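Side-chain contacts in TRAP-type C4-dicarboxylate:H+ symport system substrate-binding component DctP (Shewanella oneidensis, PDB 4MX6), which probably captures C4-dicarboxylates such as succinate in the periplasm and hands them to a TRAP-type proton symporter for uptake into the cell: residues Tyr108-Arg111 / Leu112-Phe115; Thr250-Ala253 / Phe254-Leu258; Val265-Glu268 / Ala269-Ser273; Asp288-Leu291 / Ile292-Lys296; Val314-Pro317 / Val318-Lys321. One frame throughout, in Å; residues are numbered along the deposited sequence.

Contact 1: residues Tyr108-Arg111 / Leu112-Phe115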
# COMPACT_ATOMS: atom_id res chain seq x y z
N TYR A 108 -5.44 7.80 12.79
CA TYR A 108 -4.33 8.54 13.41
C TYR A 108 -4.04 9.89 12.75
O TYR A 108 -3.55 10.80 13.41
CB TYR A 108 -3.08 7.65 13.46
CG TYR A 108 -3.31 6.41 14.28
CD1 TYR A 108 -3.25 6.45 15.67
CD2 TYR A 108 -3.63 5.21 13.68
CE1 TYR A 108 -3.50 5.32 16.42
CE2 TYR A 108 -3.88 4.08 14.42
CZ TYR A 108 -3.81 4.13 15.79
OH TYR A 108 -4.05 2.99 16.53
N THR A 109 -4.33 10.01 11.46
CA THR A 109 -4.22 11.29 10.75
C THR A 109 -5.12 11.25 9.53
O THR A 109 -5.39 10.17 9.01
CB THR A 109 -2.77 11.61 10.30
OG1 THR A 109 -2.73 12.89 9.66
CG2 THR A 109 -2.22 10.57 9.33
N LYS A 110 -5.57 12.42 9.07
CA LYS A 110 -6.29 12.52 7.81
C LYS A 110 -5.36 12.99 6.68
O LYS A 110 -5.77 13.08 5.53
CB LYS A 110 -7.47 13.48 7.93
CG LYS A 110 -8.47 13.09 8.99
CD LYS A 110 -9.17 11.78 8.67
CE LYS A 110 -10.19 11.47 9.75
NZ LYS A 110 -11.26 10.57 9.27
N ARG A 111 -4.12 13.32 7.02
CA ARG A 111 -3.23 13.93 6.04
C ARG A 111 -2.76 12.95 4.96
O ARG A 111 -2.53 13.37 3.81
CB ARG A 111 -2.03 14.55 6.75
CG ARG A 111 -2.40 15.80 7.55
CD ARG A 111 -1.25 16.28 8.44
NE ARG A 111 -0.06 16.59 7.66
CZ ARG A 111 1.13 16.84 8.18
NH1 ARG A 111 1.31 16.78 9.49
NH2 ARG A 111 2.17 17.11 7.39
N LEU A 112 -2.65 11.66 5.29
CA LEU A 112 -2.16 10.67 4.33
C LEU A 112 -3.20 10.31 3.27
O LEU A 112 -2.86 9.64 2.29
CB LEU A 112 -1.62 9.43 5.05
CG LEU A 112 -0.34 9.71 5.84
CD1 LEU A 112 -0.02 8.57 6.79
CD2 LEU A 112 0.83 9.94 4.90
N GLN A 113 -4.43 10.77 3.46
CA GLN A 113 -5.51 10.55 2.49
C GLN A 113 -5.14 11.02 1.10
O GLN A 113 -5.67 10.52 0.11
CB GLN A 113 -6.79 11.25 2.96
CG GLN A 113 -7.44 10.55 4.12
CD GLN A 113 -8.78 11.13 4.51
OE1 GLN A 113 -9.73 10.38 4.75
NE2 GLN A 113 -8.87 12.45 4.57
N VAL A 114 -4.25 12.01 1.00
CA VAL A 114 -3.80 12.49 -0.29
C VAL A 114 -3.32 11.34 -1.20
O VAL A 114 -3.58 11.35 -2.40
CB VAL A 114 -2.72 13.59 -0.15
CG1 VAL A 114 -1.45 13.06 0.52
CG2 VAL A 114 -2.41 14.21 -1.51
N PHE A 115 -2.65 10.36 -0.61
CA PHE A 115 -2.10 9.27 -1.40
C PHE A 115 -3.15 8.39 -2.07
O PHE A 115 -2.83 7.69 -3.03
CB PHE A 115 -1.18 8.41 -0.53
CG PHE A 115 0.18 9.01 -0.28
CD1 PHE A 115 1.13 9.04 -1.29
CD2 PHE A 115 0.51 9.52 0.97
CE1 PHE A 115 2.38 9.57 -1.05
CE2 PHE A 115 1.77 10.04 1.21
CZ PHE A 115 2.70 10.07 0.19
O HOH W 1 -12.41 10.98 6.04
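T109 opens an ST turn that leads the chain into the helix-like turn L112-F115, and K110 and Q113 meet where the two join. T109 OG1 accepts the backbone N of R111 at 3.0 Å and nearly straight, 167°, because chi1 of -178° turns the hydroxyl away from its own N and onto the side of the carbonyl, within reach of R111 N. The same rotation leaves CG2 to meet L112 CD1 at 3.9 Å, the two side chains crossing at about a right angle. Two weak bonds converge on the carbonyl of K110: Q113 N reaches K110 O at 3.4 Å, and Q113 NE2 reaches K110 O at 3.3 Å with a bent N-H (129°). The side chains of K110 and Q113 run alongside each other, and the CB of K110 lies 3.8 Å from NE2 of Q113. NE2 has its stronger partner in Q325 of helix 305-326, so the amide ties this loop to that helix. V114 CG1 touches R111 O at 3.5 Å, while L112 and R111 pack on L139 of helix 134-139. Between helices 86-91 and 124-132 this is an ST turn followed directly by a helix-like turn.

Contact 2: residues Thr250-Ala253 / Phe254-Leu258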
# COMPACT_ATOMS: atom_id res chain seq x y z
N THR A 250 7.33 2.67 13.37
CA THR A 250 7.53 2.07 14.67
C THR A 250 6.78 2.90 15.71
O THR A 250 6.15 3.91 15.37
CB THR A 250 9.03 1.94 15.03
OG1 THR A 250 9.20 1.19 16.24
CG2 THR A 250 9.71 3.28 15.22
N SER A 251 6.82 2.48 16.97
CA SER A 251 6.25 3.30 18.04
C SER A 251 7.33 4.19 18.63
O SER A 251 8.50 3.82 18.72
CB SER A 251 5.60 2.46 19.14
OG SER A 251 6.57 1.76 19.89
N ASP A 252 6.92 5.37 19.07
CA ASP A 252 7.81 6.28 19.73
C ASP A 252 8.43 5.62 20.96
O ASP A 252 9.62 5.78 21.22
CB ASP A 252 7.03 7.53 20.12
CG ASP A 252 7.91 8.60 20.68
OD1 ASP A 252 8.76 9.11 19.91
OD2 ASP A 252 7.73 8.93 21.87
N ALA A 253 7.62 4.87 21.70
CA ALA A 253 8.10 4.25 22.93
C ALA A 253 9.23 3.26 22.63
O ALA A 253 10.26 3.27 23.31
CB ALA A 253 6.96 3.58 23.67
N PHE A 254 9.06 2.41 21.63
CA PHE A 254 10.12 1.47 21.29
C PHE A 254 11.35 2.19 20.75
O PHE A 254 12.48 1.92 21.16
CB PHE A 254 9.66 0.43 20.27
CG PHE A 254 10.79 -0.41 19.76
CD1 PHE A 254 11.40 -1.33 20.60
CD2 PHE A 254 11.27 -0.26 18.47
CE1 PHE A 254 12.46 -2.09 20.14
CE2 PHE A 254 12.33 -1.02 18.03
CZ PHE A 254 12.93 -1.93 18.87
N TRP A 255 11.13 3.14 19.85
CA TRP A 255 12.25 3.81 19.21
C TRP A 255 13.11 4.55 20.25
O TRP A 255 14.33 4.47 20.21
CB TRP A 255 11.71 4.75 18.14
CG TRP A 255 12.66 5.13 17.03
CD1 TRP A 255 12.95 6.40 16.61
CD2 TRP A 255 13.39 4.26 16.15
NE1 TRP A 255 13.81 6.37 15.55
CE2 TRP A 255 14.10 5.07 15.25
CE3 TRP A 255 13.52 2.87 16.04
CZ2 TRP A 255 14.93 4.55 14.26
CZ3 TRP A 255 14.35 2.36 15.05
CH2 TRP A 255 15.05 3.20 14.18
N LYS A 256 12.45 5.22 21.19
CA LYS A 256 13.16 5.91 22.27
C LYS A 256 13.83 4.95 23.25
O LYS A 256 14.79 5.33 23.93
CB LYS A 256 12.20 6.83 23.02
CG LYS A 256 11.88 8.10 22.25
CD LYS A 256 10.88 8.99 22.97
CE LYS A 256 10.64 10.28 22.18
NZ LYS A 256 9.51 11.08 22.72
N SER A 257 13.36 3.71 23.33
CA SER A 257 13.91 2.73 24.28
C SER A 257 15.26 2.17 23.83
O SER A 257 15.97 1.54 24.61
CB SER A 257 12.93 1.58 24.51
OG SER A 257 12.96 0.62 23.46
N LEU A 258 15.61 2.39 22.57
CA LEU A 258 16.89 1.91 22.05
C LEU A 258 18.03 2.84 22.44
O LEU A 258 17.86 4.06 22.46
CB LEU A 258 16.85 1.83 20.53
CG LEU A 258 15.88 0.81 19.94
CD1 LEU A 258 15.71 1.04 18.45
CD2 LEU A 258 16.37 -0.59 20.20
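D252 and K256 form the outer salt bridge of this first helical turn, NZ of K256 lying 2.9 Å from OD2 of D252 on its syn lone pair. The lysine chain is extended beyond CG and brings CE to 3.2 Å from D252 OD1, so methylene carbon as well as ammonium lies against the carboxylate. CG of D252 is turned away from its own N (chi1 -173°), which sends the acid forward along the helix toward K256. With an alanine here the K256 ammonium would probably lose its carboxylate mate, and its long chain would be freer to move. The N-cap is S251: its OG accepts F254 N at 3.1 Å with an angle of 161°, and its carbonyl O takes W255 N at 2.9 Å. T250, the residue before the cap, works with both of its branches. Its OG1 comes to the edge of the F254 ring, 3.4 Å from CD2, while CG2 lies 3.8 Å from W255 CB. That hydroxyl is also hydrogen-bonded to the carbonyl of Q96, which helps to fix the threonine. At the far end S257 OG bonds F254 O at 2.7 Å, in the carbonyl plane. Strand 243-251 thus passes directly into helix 252-257; T250 packs on strand 148-158, and W255 lies against I266 and K267 of helix 260-295 with a cation-pi contact to R263.

Contact 3: residues Val265-Glu268 / Ala269-Ser273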
# COMPACT_ATOMS: atom_id res chain seq x y z
N VAL A 265 22.33 2.07 13.94
CA VAL A 265 22.60 0.89 13.14
C VAL A 265 21.29 0.28 12.59
O VAL A 265 21.20 -0.08 11.40
CB VAL A 265 23.38 -0.17 13.96
CG1 VAL A 265 23.59 -1.44 13.15
CG2 VAL A 265 24.73 0.39 14.40
N ILE A 266 20.28 0.18 13.45
CA ILE A 266 18.99 -0.36 13.03
C ILE A 266 18.35 0.51 11.95
O ILE A 266 17.81 0.00 10.96
CB ILE A 266 18.08 -0.54 14.26
CG1 ILE A 266 18.65 -1.64 15.17
CG2 ILE A 266 16.65 -0.84 13.83
CD1 ILE A 266 18.04 -1.69 16.53
N LYS A 267 18.43 1.83 12.11
CA LYS A 267 17.86 2.75 11.13
C LYS A 267 18.55 2.62 9.79
O LYS A 267 17.90 2.60 8.75
CB LYS A 267 17.94 4.19 11.65
CG LYS A 267 17.40 5.24 10.67
CD LYS A 267 15.97 4.98 10.20
CE LYS A 267 15.32 6.24 9.62
NZ LYS A 267 16.07 6.79 8.47
N GLU A 268 19.88 2.51 9.79
CA GLU A 268 20.61 2.37 8.54
C GLU A 268 20.25 1.05 7.85
O GLU A 268 20.11 1.00 6.63
CB GLU A 268 22.12 2.46 8.77
CG GLU A 268 22.96 2.13 7.56
CD GLU A 268 22.74 3.06 6.38
OE1 GLU A 268 22.34 4.23 6.60
OE2 GLU A 268 22.99 2.63 5.23
N ALA A 269 20.07 -0.01 8.63
CA ALA A 269 19.66 -1.30 8.08
C ALA A 269 18.27 -1.18 7.47
O ALA A 269 18.00 -1.72 6.39
CB ALA A 269 19.68 -2.38 9.17
N LEU A 270 17.38 -0.47 8.15
CA LEU A 270 16.05 -0.24 7.62
C LEU A 270 16.09 0.52 6.30
O LEU A 270 15.43 0.15 5.34
CB LEU A 270 15.21 0.51 8.65
CG LEU A 270 13.72 0.45 8.40
CD1 LEU A 270 13.19 -0.89 8.89
CD2 LEU A 270 13.07 1.56 9.14
N ASP A 271 16.88 1.59 6.25
CA ASP A 271 17.00 2.38 5.03
C ASP A 271 17.45 1.51 3.86
O ASP A 271 16.93 1.59 2.75
CB ASP A 271 18.01 3.51 5.21
CG ASP A 271 17.57 4.59 6.17
OD1 ASP A 271 16.38 4.61 6.57
OD2 ASP A 271 18.43 5.42 6.53
N GLU A 272 18.46 0.67 4.10
CA GLU A 272 18.98 -0.18 3.04
C GLU A 272 17.95 -1.23 2.60
O GLU A 272 17.84 -1.56 1.42
CB GLU A 272 20.28 -0.85 3.50
CG GLU A 272 21.41 0.12 3.61
CD GLU A 272 22.66 -0.52 4.17
OE1 GLU A 272 22.96 -1.68 3.77
OE2 GLU A 272 23.35 0.12 5.01
N SER A 273 17.19 -1.74 3.56
CA SER A 273 16.16 -2.72 3.26
C SER A 273 15.05 -2.10 2.40
O SER A 273 14.52 -2.75 1.50
CB SER A 273 15.60 -3.27 4.57
OG SER A 273 16.63 -3.91 5.33
O HOH W 2 18.87 7.60 8.26
O HOH W 3 20.44 5.66 8.21
O HOH W 4 20.85 5.54 5.19
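K267 and D271 face each other one turn apart on the more open side of this helical segment. NZ of K267 meets the syn lone pair of D271 OD1 at 2.9 Å and makes a weaker bond to OD2. The lysine gets there by bending twice, at chi2 (54°) and chi4 (59°), which brings its end round to the acid one turn on. A water joins K267 NZ to D271 OD2. E268 and E272 bring two acids together: OE2 of one is 2.5 Å from OE2 of the other, their carboxylate planes 55° apart, so one of them probably holds a proton. E272 OE1 forms a salt bridge with R65, which is likely to ease the negative charge. Both pairs show the i to i+4 spacing of an alpha-helix, here the long helix 260-295, whose backbone bonds include L270 N to I266 O at 2.9 Å. The tightly packed part, by contrast, is made by A269, L270 and I266. A269 CB sits 3.5 Å from V265 O, and L270 reaches across to M54 and F58 of helix 50-65 and to L151. I266 is buried against L66 and L258. In one of its two conformers, S273 bonds A269 O through OG at 2.8 Å, from above the carbonyl plane.

Contact 4: residues Asp288-Leu291 / Ile292-Lys296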
# COMPACT_ATOMS: atom_id res chain seq x y z
N ASP A 288 5.40 -10.05 -12.44
CA ASP A 288 4.15 -10.64 -12.03
C ASP A 288 3.02 -10.36 -13.02
O ASP A 288 2.15 -11.21 -13.20
CB ASP A 288 3.79 -10.22 -10.60
CG ASP A 288 4.66 -10.88 -9.55
OD1 ASP A 288 5.52 -11.72 -9.93
OD2 ASP A 288 4.46 -10.57 -8.36
N LYS A 289 3.03 -9.21 -13.68
CA LYS A 289 2.12 -8.99 -14.78
C LYS A 289 2.32 -10.09 -15.83
O LYS A 289 1.36 -10.71 -16.31
CB LYS A 289 2.33 -7.62 -15.42
CG LYS A 289 1.44 -7.39 -16.64
CD LYS A 289 1.64 -6.02 -17.26
CE LYS A 289 0.78 -5.87 -18.50
NZ LYS A 289 1.06 -4.57 -19.17
N GLN A 290 3.57 -10.35 -16.21
CA GLN A 290 3.85 -11.38 -17.21
C GLN A 290 3.43 -12.78 -16.76
O GLN A 290 2.89 -13.54 -17.55
CB GLN A 290 5.32 -11.37 -17.61
CG GLN A 290 5.63 -12.23 -18.82
CD GLN A 290 4.85 -11.80 -20.05
OE1 GLN A 290 4.87 -10.63 -20.43
NE2 GLN A 290 4.15 -12.74 -20.67
N LEU A 291 3.67 -13.12 -15.49
CA LEU A 291 3.25 -14.44 -15.01
C LEU A 291 1.73 -14.60 -15.06
O LEU A 291 1.23 -15.68 -15.38
CB LEU A 291 3.77 -14.69 -13.60
CG LEU A 291 5.29 -14.88 -13.51
CD1 LEU A 291 5.74 -14.92 -12.07
CD2 LEU A 291 5.77 -16.14 -14.23
N ILE A 292 1.00 -13.54 -14.75
CA ILE A 292 -0.46 -13.58 -14.85
C ILE A 292 -0.89 -13.80 -16.30
O ILE A 292 -1.74 -14.64 -16.60
CB ILE A 292 -1.09 -12.32 -14.25
CG1 ILE A 292 -0.91 -12.34 -12.73
CG2 ILE A 292 -2.58 -12.24 -14.62
CD1 ILE A 292 -1.21 -11.01 -12.08
N LEU A 293 -0.28 -13.06 -17.22
CA LEU A 293 -0.58 -13.25 -18.63
C LEU A 293 -0.26 -14.68 -19.07
O LEU A 293 -1.05 -15.31 -19.79
CB LEU A 293 0.18 -12.22 -19.47
CG LEU A 293 -0.20 -10.76 -19.22
CD1 LEU A 293 0.56 -9.85 -20.19
CD2 LEU A 293 -1.70 -10.51 -19.30
N ASP A 294 0.90 -15.19 -18.65
CA ASP A 294 1.32 -16.55 -19.02
C ASP A 294 0.27 -17.59 -18.64
O ASP A 294 0.13 -18.61 -19.31
CB ASP A 294 2.64 -16.94 -18.33
CG ASP A 294 3.85 -16.19 -18.87
OD1 ASP A 294 3.76 -15.58 -19.96
OD2 ASP A 294 4.90 -16.23 -18.19
N SER A 295 -0.43 -17.36 -17.53
CA SER A 295 -1.38 -18.35 -17.01
C SER A 295 -2.59 -18.53 -17.92
O SER A 295 -3.23 -19.58 -17.90
CB SER A 295 -1.87 -17.94 -15.62
OG SER A 295 -2.85 -16.91 -15.70
N LYS A 296 -2.91 -17.50 -18.70
CA LYS A 296 -4.09 -17.48 -19.55
C LYS A 296 -5.41 -17.59 -18.77
O LYS A 296 -6.44 -17.91 -19.36
CB LYS A 296 -3.98 -18.55 -20.65
CG LYS A 296 -2.80 -18.28 -21.59
CD LYS A 296 -2.54 -19.37 -22.62
CE LYS A 296 -1.14 -19.22 -23.22
NZ LYS A 296 -0.53 -20.54 -23.58
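Q290 and D294 supply the polar side-chain bond: NE2 of Q290 donates to OD1 of D294 at 3.0 Å, 165° at the hydrogen. The acceptor lies in the plane of the glutamine amide, yet the N-H meets the carboxylate from above its plane, 40° out, with the two flat groups turned against each other. A bend at chi2 (60°) carries the amide along the helix to the acid. Among backbone bonds, D294 N reaches Q290 O at 2.8 Å, so the same two residues are joined twice. S295 adds a side-chain to backbone bond, its OG meeting a lone pair of I292 O at 2.7 Å in the carbonyl plane; this hydroxyl also bonds L297 N beyond the helix end. Other contacts set carbon against oxygen: I292 CG1 rests 3.3 Å from D288 O, and CD2 of L291 comes to 4.1 Å from D294 OD2. The apolar contact is sparser, CE of K289 approaching L293 CD1 at 4.3 Å, while its NZ forms a salt bridge with E238. Further out, D288 and L291 pack on Y225 of helix 221-226, which also carries N223 of the succinate site. The whole is the C-terminal end of helix 260-295, where K296 takes the positive phi common in residues that terminate an alpha-helix.

Contact 5: residues Val314-Pro317 / Val318-Lys321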
# COMPACT_ATOMS: atom_id res chain seq x y z
N VAL A 314 -14.38 11.41 -14.11
CA VAL A 314 -15.41 11.04 -13.16
C VAL A 314 -14.88 10.93 -11.72
O VAL A 314 -15.64 11.00 -10.76
CB VAL A 314 -16.09 9.71 -13.60
CG1 VAL A 314 -15.21 8.51 -13.29
CG2 VAL A 314 -17.42 9.55 -12.94
N MET A 315 -13.56 10.79 -11.58
CA MET A 315 -12.94 10.65 -10.26
C MET A 315 -12.52 11.98 -9.63
O MET A 315 -12.29 12.03 -8.43
CB MET A 315 -11.73 9.71 -10.33
CG MET A 315 -12.09 8.28 -10.59
SD MET A 315 -13.14 7.61 -9.30
CE MET A 315 -13.34 5.93 -9.91
N LYS A 316 -12.43 13.04 -10.41
CA LYS A 316 -12.00 14.34 -9.89
C LYS A 316 -12.86 14.84 -8.73
O LYS A 316 -12.33 15.42 -7.79
CB LYS A 316 -11.90 15.38 -11.00
CG LYS A 316 -10.68 15.21 -11.90
CD LYS A 316 -9.41 15.63 -11.19
CE LYS A 316 -8.19 15.53 -12.09
NZ LYS A 316 -8.28 16.40 -13.30
N PRO A 317 -14.19 14.58 -8.74
CA PRO A 317 -14.97 15.02 -7.58
C PRO A 317 -14.55 14.39 -6.25
O PRO A 317 -14.85 14.95 -5.19
CB PRO A 317 -16.41 14.65 -7.96
CG PRO A 317 -16.42 14.72 -9.43
CD PRO A 317 -15.07 14.13 -9.84
N VAL A 318 -13.86 13.25 -6.27
CA VAL A 318 -13.35 12.67 -5.03
C VAL A 318 -12.30 13.61 -4.43
O VAL A 318 -12.24 13.80 -3.22
CB VAL A 318 -12.74 11.28 -5.29
CG1 VAL A 318 -12.11 10.72 -4.02
CG2 VAL A 318 -13.80 10.33 -5.85
N TRP A 319 -11.48 14.21 -5.28
CA TRP A 319 -10.51 15.17 -4.78
C TRP A 319 -11.24 16.35 -4.13
O TRP A 319 -10.83 16.84 -3.08
CB TRP A 319 -9.62 15.70 -5.89
CG TRP A 319 -8.86 14.72 -6.74
CD1 TRP A 319 -9.07 13.38 -6.92
CD2 TRP A 319 -7.76 15.06 -7.59
NE1 TRP A 319 -8.17 12.88 -7.84
CE2 TRP A 319 -7.35 13.89 -8.25
CE3 TRP A 319 -7.09 16.26 -7.87
CZ2 TRP A 319 -6.31 13.88 -9.17
CZ3 TRP A 319 -6.04 16.24 -8.76
CH2 TRP A 319 -5.67 15.07 -9.41
N SER A 320 -12.31 16.81 -4.77
CA SER A 320 -13.08 17.93 -4.23
C SER A 320 -13.69 17.60 -2.87
O SER A 320 -13.75 18.45 -1.98
CB SER A 320 -14.15 18.35 -5.23
OG SER A 320 -13.51 18.72 -6.43
N LYS A 321 -14.15 16.37 -2.71
CA LYS A 321 -14.74 15.95 -1.44
C LYS A 321 -13.72 16.01 -0.29
O LYS A 321 -14.08 16.34 0.84
CB LYS A 321 -15.27 14.53 -1.58
CG LYS A 321 -15.91 13.95 -0.33
CD LYS A 321 -16.47 12.56 -0.59
CE LYS A 321 -16.87 11.88 0.70
NZ LYS A 321 -18.02 12.55 1.35
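The carbonyl oxygen of K316 is gripped by two weak bonds, from W319 N at 2.9 Å, where the N-H is bent to 123°, and from S320 N at 3.3 Å. This is the kink of helix 305-326: P317 has no N-H to give to the turn before, and the bonds just after it are partly three residues long. V318 N, for instance, donates to M315 O at 2.9 Å from well above the carbonyl plane. P317 O takes K321 N in the four-residue pattern again. Next to the kink, K316 lies over W319, the two side chains running the same way. CD of K316 stands 3.9 Å from the centroid of the six-membered ring of W319 and only 5° off its normal, a CH-pi contact over the face. The lysine bends at chi2 (-73°), which lays its aliphatic part on the indole, and CE comes 3.7 Å from W319 CH2. The ammonium is farther off, at most a weak cation-pi attraction. W319 NE1 donates to the carbonyl of P118, and the indole also packs on L120 and on I331 and V335 of helix 328-337, which together help to fix the ring's rotation. Replacing the indole by an alanine would probably leave the P118 carbonyl without this donor and the K316 methylenes without the face they rest on. On the buried side V318 packs on V185 of helix 184-191, and SD of M315 lies 4.4 Å from V318 CG2.

Overall arrangement
The five contacts are local, and only contacts 2 and 3 touch: CH2 of W255 lies 4.0 Å from CB of K267, where helix 252-257 meets the start of helix 260-295. Contacts 3 and 4 share that long helix, their centres about 33 Å apart. Contacts 1 and 5 come within about 7 Å at nearest atoms, and helix 305-326, which carries contact 5, runs on to meet contact 1. Around the succinate, the D288 side chain of contact 4 is about 11 Å from the ligand and that of L112 in contact 1 about 14 Å. Contact 3 has L270 about 10 Å from the side chain of K51, a succinate-binding residue, whereas contacts 2 and 5 lie away from the site.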